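Local coordinates for Alr3699 protein (Nostoc sp., PDB 4XSO) that is of unknown function but has the two-domain build of the GT-B glycosyltransferase families, with two parallel, Rossmann-like sheets, at residues M7-P18 with R35-F46; P121-I129 with F150-S161. All blocks are in the same frame, centred on the assembly; numbering follows the deposited sequence.

Contact 1 and contact 2 each pair the two parallel strands of a beta-alpha-beta unit in the same seven-stranded sheet, on opposite sides of strand 99-102; their centres lie about 17 Å apart and they do not touch. Strand 99-102 and the loop after it serve both: Tyr-101 meets Phe-11 of contact 1 and His-125 of contact 2, while Asn-103 bonds to Asp-13 and to His-127. Contact 2 is the more buried, and its C-terminal end is polar, with histidines, an asparagine, a water and glycerol. Contact 1 is partly buried and mainly apolar along its strands, with a glycine-bearing turn at its C-terminal end and, at the other, a partly exposed arginine bonded to a backbone carbonyl.

Contact 1. Residues M7-P18 with R35-F46; sequences MKILFLDQSGKP and RALVGLFADGAF
Ile-9 to Asp-13 run in register beside Ala-36 to Leu-40, the two parallel strands of a beta-alpha-beta crossover whose connecting helix is 20-29. The strand axes approach to 4.6 Å and cross at -22°. Six backbone hydrogen bonds join them, and Ile-9, Phe-11 and Asp-13 each supply both an N-H and a carbonyl, the alternation of a parallel ladder. At the N-terminal edge Arg-35 adds a side-chain bond: NH1 meets Met-7 O at 2.8 Å, in the carbonyl plane on a lone pair. With chi1 at 60°, CG sits between the backbone N and the carbonyl carbon, and the extended chain beyond it runs along Met-7 O before the guanidinium reaches that oxygen.

On one face of the sheet the Phe-11 ring turns its edge to Ala-36, CE2 to CB 3.7 Å, while CG2 of Ile-9 stands 3.5 Å above the centre of the ring. Tyr-101 meets this ring edge-to-face, and Leu-25 of helix 20-29 packs on it. The other face carries Leu-10 and Leu-37, side by side and pointing the same way, with CD1 of Leu-10 4.1 Å from CB of Leu-37. Next to them the CD2 branch of Leu-12 settles 4.1 Å from CA of Gly-39.

Past the strands, Asp-13 OD1 takes the N-H of Ser-15 in an Asx turn, and OD2 bonds to Asn-103. Gly-16 O accepts from Phe-46 N at 2.7 Å, the donor lying 37° out of the carbonyl plane. The chemistry thus implies two modes of attachment: a regular ladder flanked mostly by hydrocarbon, with one buried carboxylate at its C-terminal end satisfied by Ser-15 N and Asn-103, and a turn joined to the start of helix 45-52 by one backbone hydrogen bond and by apolar packing of Pro-18 on Ala-45 and Phe-46.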
loop_
_atom_site.group_PDB
_atom_site.type_symbol
_atom_site.label_atom_id
_atom_site.label_comp_id
_atom_site.label_asym_id
_atom_site.label_seq_id
_atom_site.Cartn_x
_atom_site.Cartn_y
_atom_site.Cartn_z
ATOM N N MET A 7 7.923 11.325 -22.277
ATOM C CA MET A 7 7.988 10.902 -20.854
ATOM C C MET A 7 7.248 11.933 -19.989
ATOM O O MET A 7 7.740 13.057 -19.796
ATOM C CB MET A 7 9.439 10.783 -20.365
ATOM C CG MET A 7 9.562 10.481 -18.875
ATOM S SD MET A 7 11.210 10.021 -18.249
ATOM C CE MET A 7 12.026 9.313 -19.697
ATOM N N LYS A 8 6.093 11.531 -19.462
ATOM C CA LYS A 8 5.397 12.274 -18.393
ATOM C C LYS A 8 5.825 11.790 -17.026
ATOM O O LYS A 8 5.857 10.550 -16.760
ATOM C CB LYS A 8 3.887 12.139 -18.519
ATOM C CG LYS A 8 3.356 12.634 -19.859
ATOM C CD LYS A 8 1.842 12.400 -19.995
ATOM C CE LYS A 8 1.027 13.497 -19.310
ATOM N NZ LYS A 8 -0.366 13.099 -18.914
ATOM N N ILE A 9 6.159 12.747 -16.153
ATOM C CA ILE A 9 6.614 12.409 -14.814
ATOM C C ILE A 9 5.625 12.770 -13.757
ATOM O O ILE A 9 5.132 13.916 -13.755
ATOM C CB ILE A 9 7.959 13.083 -14.472
ATOM C CG1 ILE A 9 8.995 12.789 -15.530
ATOM C CG2 ILE A 9 8.425 12.691 -13.044
ATOM C CD1 ILE A 9 10.406 13.306 -15.167
ATOM N N LEU A 10 5.362 11.816 -12.849
ATOM C CA LEU A 10 4.661 12.091 -11.690
ATOM C C LEU A 10 5.682 12.167 -10.524
ATOM O O LEU A 10 6.236 11.151 -10.095
ATOM C CB LEU A 10 3.485 11.049 -11.466
ATOM C CG LEU A 10 2.878 11.168 -10.042
ATOM C CD1 LEU A 10 2.117 12.458 -9.881
ATOM C CD2 LEU A 10 1.954 10.013 -9.647
ATOM N N PHE A 11 5.901 13.367 -10.037
ATOM C CA PHE A 11 6.817 13.669 -8.936
ATOM C C PHE A 11 5.944 13.574 -7.733
ATOM O O PHE A 11 4.782 14.023 -7.787
ATOM C CB PHE A 11 7.420 15.084 -9.005
ATOM C CG PHE A 11 8.370 15.322 -10.156
ATOM C CD1 PHE A 11 9.716 14.952 -10.064
ATOM C CD2 PHE A 11 7.927 15.937 -11.329
ATOM C CE1 PHE A 11 10.587 15.167 -11.102
ATOM C CE2 PHE A 11 8.852 16.271 -12.316
ATOM C CZ PHE A 11 10.152 15.845 -12.243
ATOM N N LEU A 12 6.498 13.000 -6.668
ATOM C CA LEU A 12 5.815 12.892 -5.414
ATOM C C LEU A 12 6.644 13.404 -4.273
ATOM O O LEU A 12 7.855 13.145 -4.153
ATOM C CB LEU A 12 5.481 11.407 -5.119
ATOM C CG LEU A 12 4.474 10.710 -5.982
ATOM C CD1 LEU A 12 4.397 9.220 -5.567
ATOM C CD2 LEU A 12 3.125 11.406 -5.803
ATOM N N ASP A 13 6.003 14.132 -3.373
ATOM C CA ASP A 13 6.753 14.719 -2.281
ATOM C C ASP A 13 5.845 14.884 -1.052
ATOM O O ASP A 13 4.751 15.399 -1.149
ATOM C CB ASP A 13 7.396 16.030 -2.730
ATOM C CG ASP A 13 8.372 16.609 -1.697
ATOM O OD1 ASP A 13 7.952 16.867 -0.531
ATOM O OD2 ASP A 13 9.553 16.900 -2.059
ATOM N N GLN A 14 6.310 14.443 0.121
ATOM C CA GLN A 14 5.382 14.313 1.253
ATOM C C GLN A 14 5.013 15.660 1.872
ATOM O O GLN A 14 3.980 15.779 2.525
ATOM C CB GLN A 14 5.955 13.409 2.362
ATOM C CG GLN A 14 6.997 14.114 3.215
ATOM C CD GLN A 14 7.930 13.099 3.924
ATOM O OE1 GLN A 14 8.353 12.104 3.358
ATOM N NE2 GLN A 14 8.238 13.370 5.167
ATOM N N SER A 15 5.825 16.676 1.658
ATOM C CA SER A 15 5.648 17.940 2.363
ATOM C C SER A 15 4.932 19.086 1.619
ATOM O O SER A 15 5.176 19.337 0.437
ATOM C CB SER A 15 7.008 18.455 2.832
ATOM O OG SER A 15 6.832 19.488 3.776
ATOM N N GLY A 16 4.093 19.794 2.381
ATOM C CA GLY A 16 3.559 21.118 2.040
ATOM C C GLY A 16 4.497 22.312 2.269
ATOM O O GLY A 16 4.155 23.430 1.892
ATOM N N LYS A 17 5.688 22.073 2.821
ATOM C CA LYS A 17 6.621 23.144 3.202
ATOM C C LYS A 17 7.893 23.146 2.373
ATOM O O LYS A 17 8.469 22.077 2.078
ATOM C CB LYS A 17 7.010 22.982 4.672
ATOM C CG LYS A 17 5.884 23.320 5.643
ATOM C CD LYS A 17 6.335 23.177 7.094
ATOM C CE LYS A 17 6.281 21.728 7.530
ATOM N NZ LYS A 17 4.870 21.227 7.553
ATOM N N PRO A 18 8.357 24.335 1.985
ATOM C CA PRO A 18 9.525 24.326 1.114
ATOM C C PRO A 18 10.882 24.058 1.824
ATOM O O PRO A 18 11.715 24.952 1.902
ATOM C CB PRO A 18 9.485 25.725 0.486
ATOM C CG PRO A 18 8.770 26.577 1.539
ATOM C CD PRO A 18 7.703 25.671 2.033
ATOM N N ARG A 35 4.848 18.388 -18.923
ATOM C CA ARG A 35 4.561 16.964 -18.949
ATOM C C ARG A 35 4.833 16.337 -17.563
ATOM O O ARG A 35 5.357 15.203 -17.436
ATOM C CB ARG A 35 5.390 16.284 -20.066
ATOM C CG ARG A 35 6.918 16.406 -19.915
ATOM C CD ARG A 35 7.612 16.029 -21.220
ATOM N NE ARG A 35 9.042 16.331 -21.348
ATOM C CZ ARG A 35 10.070 15.494 -21.250
ATOM N NH1 ARG A 35 9.961 14.216 -20.955
ATOM N NH2 ARG A 35 11.256 15.961 -21.407
ATOM N N ALA A 36 4.520 17.082 -16.532
ATOM C CA ALA A 36 4.672 16.579 -15.179
ATOM C C ALA A 36 3.599 17.064 -14.264
ATOM O O ALA A 36 2.885 17.971 -14.625
ATOM C CB ALA A 36 6.044 16.938 -14.659
ATOM N N LEU A 37 3.465 16.394 -13.107
ATOM C CA LEU A 37 2.588 16.714 -12.024
ATOM C C LEU A 37 3.378 16.487 -10.742
ATOM O O LEU A 37 4.006 15.443 -10.596
ATOM C CB LEU A 37 1.359 15.802 -12.044
ATOM C CG LEU A 37 0.298 16.060 -10.964
ATOM C CD1 LEU A 37 -0.162 17.498 -10.930
ATOM C CD2 LEU A 37 -0.918 15.133 -11.206
ATOM N N VAL A 38 3.383 17.445 -9.825
ATOM C CA VAL A 38 3.863 17.195 -8.465
ATOM C C VAL A 38 2.685 16.881 -7.494
ATOM O O VAL A 38 1.805 17.693 -7.240
ATOM C CB VAL A 38 4.688 18.368 -7.888
ATOM C CG1 VAL A 38 5.197 17.987 -6.486
ATOM C CG2 VAL A 38 5.867 18.690 -8.761
ATOM N N GLY A 39 2.667 15.667 -7.004
ATOM C CA GLY A 39 1.701 15.223 -6.018
ATOM C C GLY A 39 2.310 15.463 -4.631
ATOM O O GLY A 39 3.414 14.965 -4.294
ATOM N N LEU A 40 1.645 16.293 -3.855
ATOM C CA LEU A 40 2.016 16.487 -2.480
ATOM C C LEU A 40 1.085 15.712 -1.521
ATOM O O LEU A 40 -0.074 15.513 -1.803
ATOM C CB LEU A 40 1.936 17.971 -2.129
ATOM C CG LEU A 40 2.807 18.946 -2.921
ATOM C CD1 LEU A 40 2.547 20.373 -2.422
ATOM C CD2 LEU A 40 4.270 18.571 -2.794
ATOM N N PHE A 41 1.605 15.335 -0.374
ATOM C CA PHE A 41 0.757 14.699 0.634
ATOM C C PHE A 41 0.187 15.686 1.669
ATOM O O PHE A 41 -0.622 15.310 2.476
ATOM C CB PHE A 41 1.523 13.564 1.333
ATOM C CG PHE A 41 1.937 12.425 0.421
ATOM C CD1 PHE A 41 1.456 12.299 -0.879
ATOM C CD2 PHE A 41 2.783 11.431 0.909
ATOM C CE1 PHE A 41 1.846 11.232 -1.679
ATOM C CE2 PHE A 41 3.171 10.381 0.117
ATOM C CZ PHE A 41 2.712 10.278 -1.174
ATOM N N ALA A 42 0.635 16.928 1.644
ATOM C CA ALA A 42 0.098 17.989 2.515
ATOM C C ALA A 42 0.054 19.264 1.685
ATOM O O ALA A 42 0.960 19.506 0.873
ATOM C CB ALA A 42 1.008 18.223 3.723
ATOM N N ASP A 43 -0.981 20.078 1.928
ATOM C CA ASP A 43 -1.062 21.447 1.441
ATOM C C ASP A 43 -0.149 22.325 2.275
ATOM O O ASP A 43 0.249 21.937 3.360
ATOM C CB ASP A 43 -2.503 21.981 1.519
ATOM C CG ASP A 43 -2.768 23.119 0.519
ATOM O OD1 ASP A 43 -1.829 23.633 -0.127
ATOM O OD2 ASP A 43 -3.935 23.458 0.351
ATOM N N GLY A 44 0.209 23.485 1.732
ATOM C CA GLY A 44 1.140 24.403 2.370
ATOM C C GLY A 44 1.733 25.404 1.403
ATOM O O GLY A 44 1.282 25.517 0.257
ATOM N N ALA A 45 2.771 26.106 1.862
ATOM C CA ALA A 45 3.491 27.087 1.062
ATOM C C ALA A 45 4.198 26.506 -0.164
ATOM O O ALA A 45 4.510 27.243 -1.100
ATOM C CB ALA A 45 4.512 27.790 1.928
ATOM N N PHE A 46 4.458 25.199 -0.170
ATOM C CA PHE A 46 5.215 24.610 -1.260
ATOM C C PHE A 46 4.355 24.519 -2.526
ATOM O O PHE A 46 4.860 24.637 -3.628
ATOM C CB PHE A 46 5.762 23.250 -0.851
ATOM C CG PHE A 46 6.629 22.611 -1.893
ATOM C CD1 PHE A 46 7.456 23.365 -2.704
ATOM C CD2 PHE A 46 6.601 21.240 -2.089
ATOM C CE1 PHE A 46 8.226 22.769 -3.673
ATOM C CE2 PHE A 46 7.372 20.644 -3.075
ATOM C CZ PHE A 46 8.187 21.416 -3.871
#

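Contact 2. Residues P121-I129 with F150-S161. With GOL (glycerol), chain C.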
loop_
_atom_site.group_PDB
_atom_site.type_symbol
_atom_site.label_atom_id
_atom_site.label_comp_id
_atom_site.label_asym_id
_atom_site.label_seq_id
_atom_site.Cartn_x
_atom_site.Cartn_y
_atom_site.Cartn_z
ATOM N N PRO A 121 7.810 2.599 -13.943
ATOM C CA PRO A 121 9.075 2.618 -13.181
ATOM C C PRO A 121 9.114 3.740 -12.097
ATOM O O PRO A 121 8.369 4.701 -12.146
ATOM C CB PRO A 121 10.129 2.862 -14.237
ATOM C CG PRO A 121 9.366 3.441 -15.434
ATOM C CD PRO A 121 7.974 2.908 -15.371
ATOM N N LEU A 122 10.006 3.568 -11.148
ATOM C CA LEU A 122 10.133 4.428 -10.014
ATOM C C LEU A 122 11.606 4.833 -9.881
ATOM O O LEU A 122 12.535 4.004 -9.969
ATOM C CB LEU A 122 9.709 3.663 -8.791
ATOM C CG LEU A 122 10.002 4.253 -7.418
ATOM C CD1 LEU A 122 9.078 5.423 -7.195
ATOM C CD2 LEU A 122 9.876 3.194 -6.278
ATOM N N VAL A 123 11.764 6.115 -9.618
ATOM C CA VAL A 123 13.011 6.746 -9.245
ATOM C C VAL A 123 12.794 7.329 -7.882
ATOM O O VAL A 123 11.774 7.940 -7.612
ATOM C CB VAL A 123 13.385 7.915 -10.187
ATOM C CG1 VAL A 123 14.640 8.560 -9.646
ATOM C CG2 VAL A 123 13.604 7.428 -11.638
ATOM N N TYR A 124 13.737 7.092 -7.005
ATOM C CA TYR A 124 13.800 7.682 -5.723
ATOM C C TYR A 124 14.995 8.674 -5.706
ATOM O O TYR A 124 16.107 8.281 -5.948
ATOM C CB TYR A 124 14.078 6.581 -4.700
ATOM C CG TYR A 124 14.237 6.980 -3.238
ATOM C CD1 TYR A 124 13.627 8.071 -2.721
ATOM C CD2 TYR A 124 14.977 6.157 -2.357
ATOM C CE1 TYR A 124 13.746 8.391 -1.380
ATOM C CE2 TYR A 124 15.114 6.459 -1.018
ATOM C CZ TYR A 124 14.479 7.578 -0.542
ATOM O OH TYR A 124 14.535 7.900 0.794
ATOM N N HIS A 125 14.725 9.932 -5.423
ATOM C CA HIS A 125 15.770 10.936 -5.195
ATOM C C HIS A 125 15.920 11.163 -3.750
ATOM O O HIS A 125 14.983 11.623 -3.110
ATOM C CB HIS A 125 15.360 12.231 -5.844
ATOM C CG HIS A 125 16.482 13.175 -5.995
ATOM N ND1 HIS A 125 16.601 13.979 -7.093
ATOM C CD2 HIS A 125 17.553 13.438 -5.204
ATOM C CE1 HIS A 125 17.681 14.727 -6.968
ATOM N NE2 HIS A 125 18.273 14.425 -5.829
ATOM N N LEU A 126 17.067 10.722 -3.242
ATOM C CA LEU A 126 17.354 10.632 -1.847
ATOM C C LEU A 126 18.036 11.946 -1.481
ATOM O O LEU A 126 19.172 12.242 -1.939
ATOM C CB LEU A 126 18.309 9.458 -1.661
ATOM C CG LEU A 126 18.855 9.173 -0.249
ATOM C CD1 LEU A 126 17.759 8.838 0.752
ATOM C CD2 LEU A 126 19.854 8.038 -0.281
ATOM N N HIS A 127 17.363 12.752 -0.682
ATOM C CA HIS A 127 17.910 13.995 -0.234
ATOM C C HIS A 127 18.351 13.930 1.243
ATOM O O HIS A 127 18.869 14.934 1.753
ATOM C CB HIS A 127 16.905 15.132 -0.363
ATOM C CG HIS A 127 16.465 15.414 -1.762
ATOM N ND1 HIS A 127 17.192 16.201 -2.612
ATOM C CD2 HIS A 127 15.360 15.045 -2.451
ATOM C CE1 HIS A 127 16.583 16.301 -3.775
ATOM N NE2 HIS A 127 15.452 15.630 -3.698
ATOM N N ASP A 128 18.157 12.785 1.909
ATOM C CA ASP A 128 18.468 12.662 3.358
ATOM C C ASP A 128 19.690 11.774 3.566
ATOM O O ASP A 128 20.027 10.943 2.719
ATOM C CB ASP A 128 17.332 11.999 4.136
ATOM C CG ASP A 128 15.964 12.692 3.947
ATOM O OD1 ASP A 128 15.894 13.896 4.188
ATOM O OD2 ASP A 128 14.972 12.002 3.617
ATOM N N ILE A 129 20.338 11.978 4.697
ATOM C CA ILE A 129 21.298 11.017 5.240
ATOM C C ILE A 129 20.427 10.097 6.094
ATOM O O ILE A 129 19.810 10.564 7.046
ATOM C CB ILE A 129 22.374 11.722 6.064
ATOM C CG1 ILE A 129 23.241 12.572 5.131
ATOM C CG2 ILE A 129 23.244 10.721 6.872
ATOM C CD1 ILE A 129 24.365 13.267 5.878
ATOM N N PHE A 150 11.874 -1.998 -5.606
ATOM C CA PHE A 150 10.987 -1.394 -6.642
ATOM C C PHE A 150 11.591 -0.280 -7.422
ATOM O O PHE A 150 11.056 0.118 -8.474
ATOM C CB PHE A 150 9.730 -0.862 -5.990
ATOM C CG PHE A 150 8.906 -1.937 -5.367
ATOM C CD1 PHE A 150 8.171 -2.774 -6.177
ATOM C CD2 PHE A 150 9.019 -2.219 -4.015
ATOM C CE1 PHE A 150 7.467 -3.839 -5.620
ATOM C CE2 PHE A 150 8.339 -3.288 -3.453
ATOM C CZ PHE A 150 7.542 -4.088 -4.256
ATOM N N ALA A 151 12.624 0.332 -6.869
ATOM C CA ALA A 151 13.195 1.524 -7.560
ATOM C C ALA A 151 14.140 1.112 -8.657
ATOM O O ALA A 151 14.967 0.296 -8.439
ATOM C CB ALA A 151 13.926 2.378 -6.528
ATOM N N SER A 152 14.003 1.675 -9.861
ATOM C CA SER A 152 14.929 1.459 -10.904
ATOM C C SER A 152 16.239 2.188 -10.679
ATOM O O SER A 152 17.223 1.862 -11.302
ATOM C CB SER A 152 14.337 1.949 -12.248
ATOM O OG SER A 152 13.309 1.087 -12.625
ATOM N N LEU A 153 16.216 3.232 -9.854
ATOM C CA LEU A 153 17.333 4.116 -9.719
ATOM C C LEU A 153 17.140 4.890 -8.398
ATOM O O LEU A 153 16.043 5.283 -8.067
ATOM C CB LEU A 153 17.325 5.076 -10.910
ATOM C CG LEU A 153 18.173 6.308 -10.697
ATOM C CD1 LEU A 153 19.637 5.917 -10.833
ATOM C CD2 LEU A 153 17.764 7.361 -11.731
ATOM N N VAL A 154 18.224 5.098 -7.667
ATOM C CA VAL A 154 18.211 5.914 -6.464
ATOM C C VAL A 154 19.196 7.058 -6.704
ATOM O O VAL A 154 20.389 6.826 -6.830
ATOM C CB VAL A 154 18.648 5.098 -5.263
ATOM C CG1 VAL A 154 18.874 5.983 -4.053
ATOM C CG2 VAL A 154 17.578 4.044 -4.969
ATOM N N ILE A 155 18.688 8.282 -6.826
ATOM C CA ILE A 155 19.536 9.447 -7.056
ATOM C C ILE A 155 19.885 10.000 -5.725
ATOM O O ILE A 155 19.007 10.286 -4.916
ATOM C CB ILE A 155 18.812 10.518 -7.907
ATOM C CG1 ILE A 155 18.539 9.957 -9.301
ATOM C CG2 ILE A 155 19.683 11.746 -8.052
ATOM C CD1 ILE A 155 17.723 10.903 -10.169
ATOM N N ALA A 156 21.170 10.082 -5.429
ATOM C CA ALA A 156 21.611 10.622 -4.129
ATOM C C ALA A 156 22.244 12.010 -4.305
ATOM O O ALA A 156 22.936 12.233 -5.279
ATOM C CB ALA A 156 22.578 9.666 -3.461
ATOM N N ASN A 157 21.930 12.945 -3.412
ATOM C CA ASN A 157 22.364 14.334 -3.537
ATOM C C ASN A 157 23.795 14.539 -3.108
ATOM O O ASN A 157 24.420 15.595 -3.332
ATOM C CB ASN A 157 21.376 15.260 -2.847
ATOM C CG ASN A 157 21.321 15.048 -1.311
ATOM O OD1 ASN A 157 21.918 14.097 -0.764
ATOM N ND2 ASN A 157 20.624 15.966 -0.627
ATOM N N SER A 158 24.412 13.465 -2.634
ATOM C CA SER A 158 25.793 13.555 -2.215
ATOM C C SER A 158 26.341 12.141 -1.962
ATOM O O SER A 158 25.571 11.182 -1.767
ATOM C CB SER A 158 25.882 14.375 -0.937
ATOM O OG SER A 158 25.340 13.636 0.137
ATOM N N GLN A 159 27.659 12.022 -2.061
ATOM C CA GLN A 159 28.370 10.819 -1.558
ATOM C C GLN A 159 28.018 10.411 -0.093
ATOM O O GLN A 159 27.820 9.234 0.162
ATOM C CB GLN A 159 29.881 10.923 -1.771
ATOM C CG GLN A 159 30.204 10.914 -3.269
ATOM C CD GLN A 159 31.693 11.087 -3.672
ATOM O OE1 GLN A 159 32.528 11.561 -2.913
ATOM N NE2 GLN A 159 31.989 10.734 -4.911
ATOM N N ALA A 160 27.826 11.383 0.775
ATOM C CA ALA A 160 27.381 11.190 2.165
ATOM C C ALA A 160 25.986 10.526 2.263
ATOM O O ALA A 160 25.814 9.519 2.982
ATOM C CB ALA A 160 27.326 12.533 2.871
ATOM N N SER A 161 25.034 11.017 1.461
ATOM C CA SER A 161 23.735 10.420 1.397
ATOM C C SER A 161 23.845 9.034 0.792
ATOM O O SER A 161 23.169 8.090 1.234
ATOM C CB SER A 161 22.702 11.288 0.644
ATOM O OG SER A 161 22.531 12.501 1.363
HETATM C C1 GOL C . 18.399 18.736 -0.854
HETATM O O1 GOL C . 19.183 17.990 -1.775
HETATM C C2 GOL C . 19.416 19.231 0.157
HETATM O O2 GOL C . 19.768 20.540 -0.262
HETATM C C3 GOL C . 18.854 19.197 1.559
HETATM O O3 GOL C . 18.665 20.522 2.037
HETATM O O HOH W 1 11.056 0.883 -10.941
HETATM O O HOH W 2 21.147 8.483 3.001
#
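His-125 and Ile-155 meet face-on across the paired strands: CG2 of Ile-155 lies 3.7 Å from the centroid of the His-125 ring and 9° off its normal, a CH-pi contact over the face. The opposite face of that imidazole carries CE1 of His-127, 3.2 Å above the plane and offset toward the rim. One face of His-125 is therefore aliphatic and the other aromatic, and its ND1 bonds to the hydroxyl of Tyr-101.

Glycerol, probably from the crystallisation liquor, marks the polar end. Its O1 accepts from His-127 ND1 at 2.8 Å and from Asn-157 ND2 at 2.7 Å; Asn-180 also binds the molecule. Asn-157 ND2 makes a second, weak bond to His-127 O at 3.1 Å.

The next shell orients these donors. Ser-161 OG donates to Asn-157 OD1 at 2.7 Å, in the carbonyl plane, which fixes which end of the amide faces glycerol. Asn-157 has chi1 near 65°, placing its CG between backbone N and carbonyl carbon and bringing the amide beside the carbonyls of Leu-126 and His-127. Ser-158 OG caps helix 159-167 by accepting from Ser-161 N. His-127 NE2 is held by Asn-103, and water 2 donates to both Asp-128 O and Ser-161 O.

Behind this lies a parallel ladder, with Leu-126 N to Ile-155 O at 2.6 Å, and CG1 of Val-123 packs 3.9 Å from CD1 of Ile-155. Pro-295, from the C-terminal half of the chain, touches Ile-129, Asn-157 and Ser-161, consistent with this end facing the cleft between the two GT-B domains. Two N-H donors set by second-shell bonds converge on one glycerol oxygen, consistent with a corner able to hold a hydroxyl; the donor imidazole of His-127 rests on His-125, whose other face is covered by Ile-155.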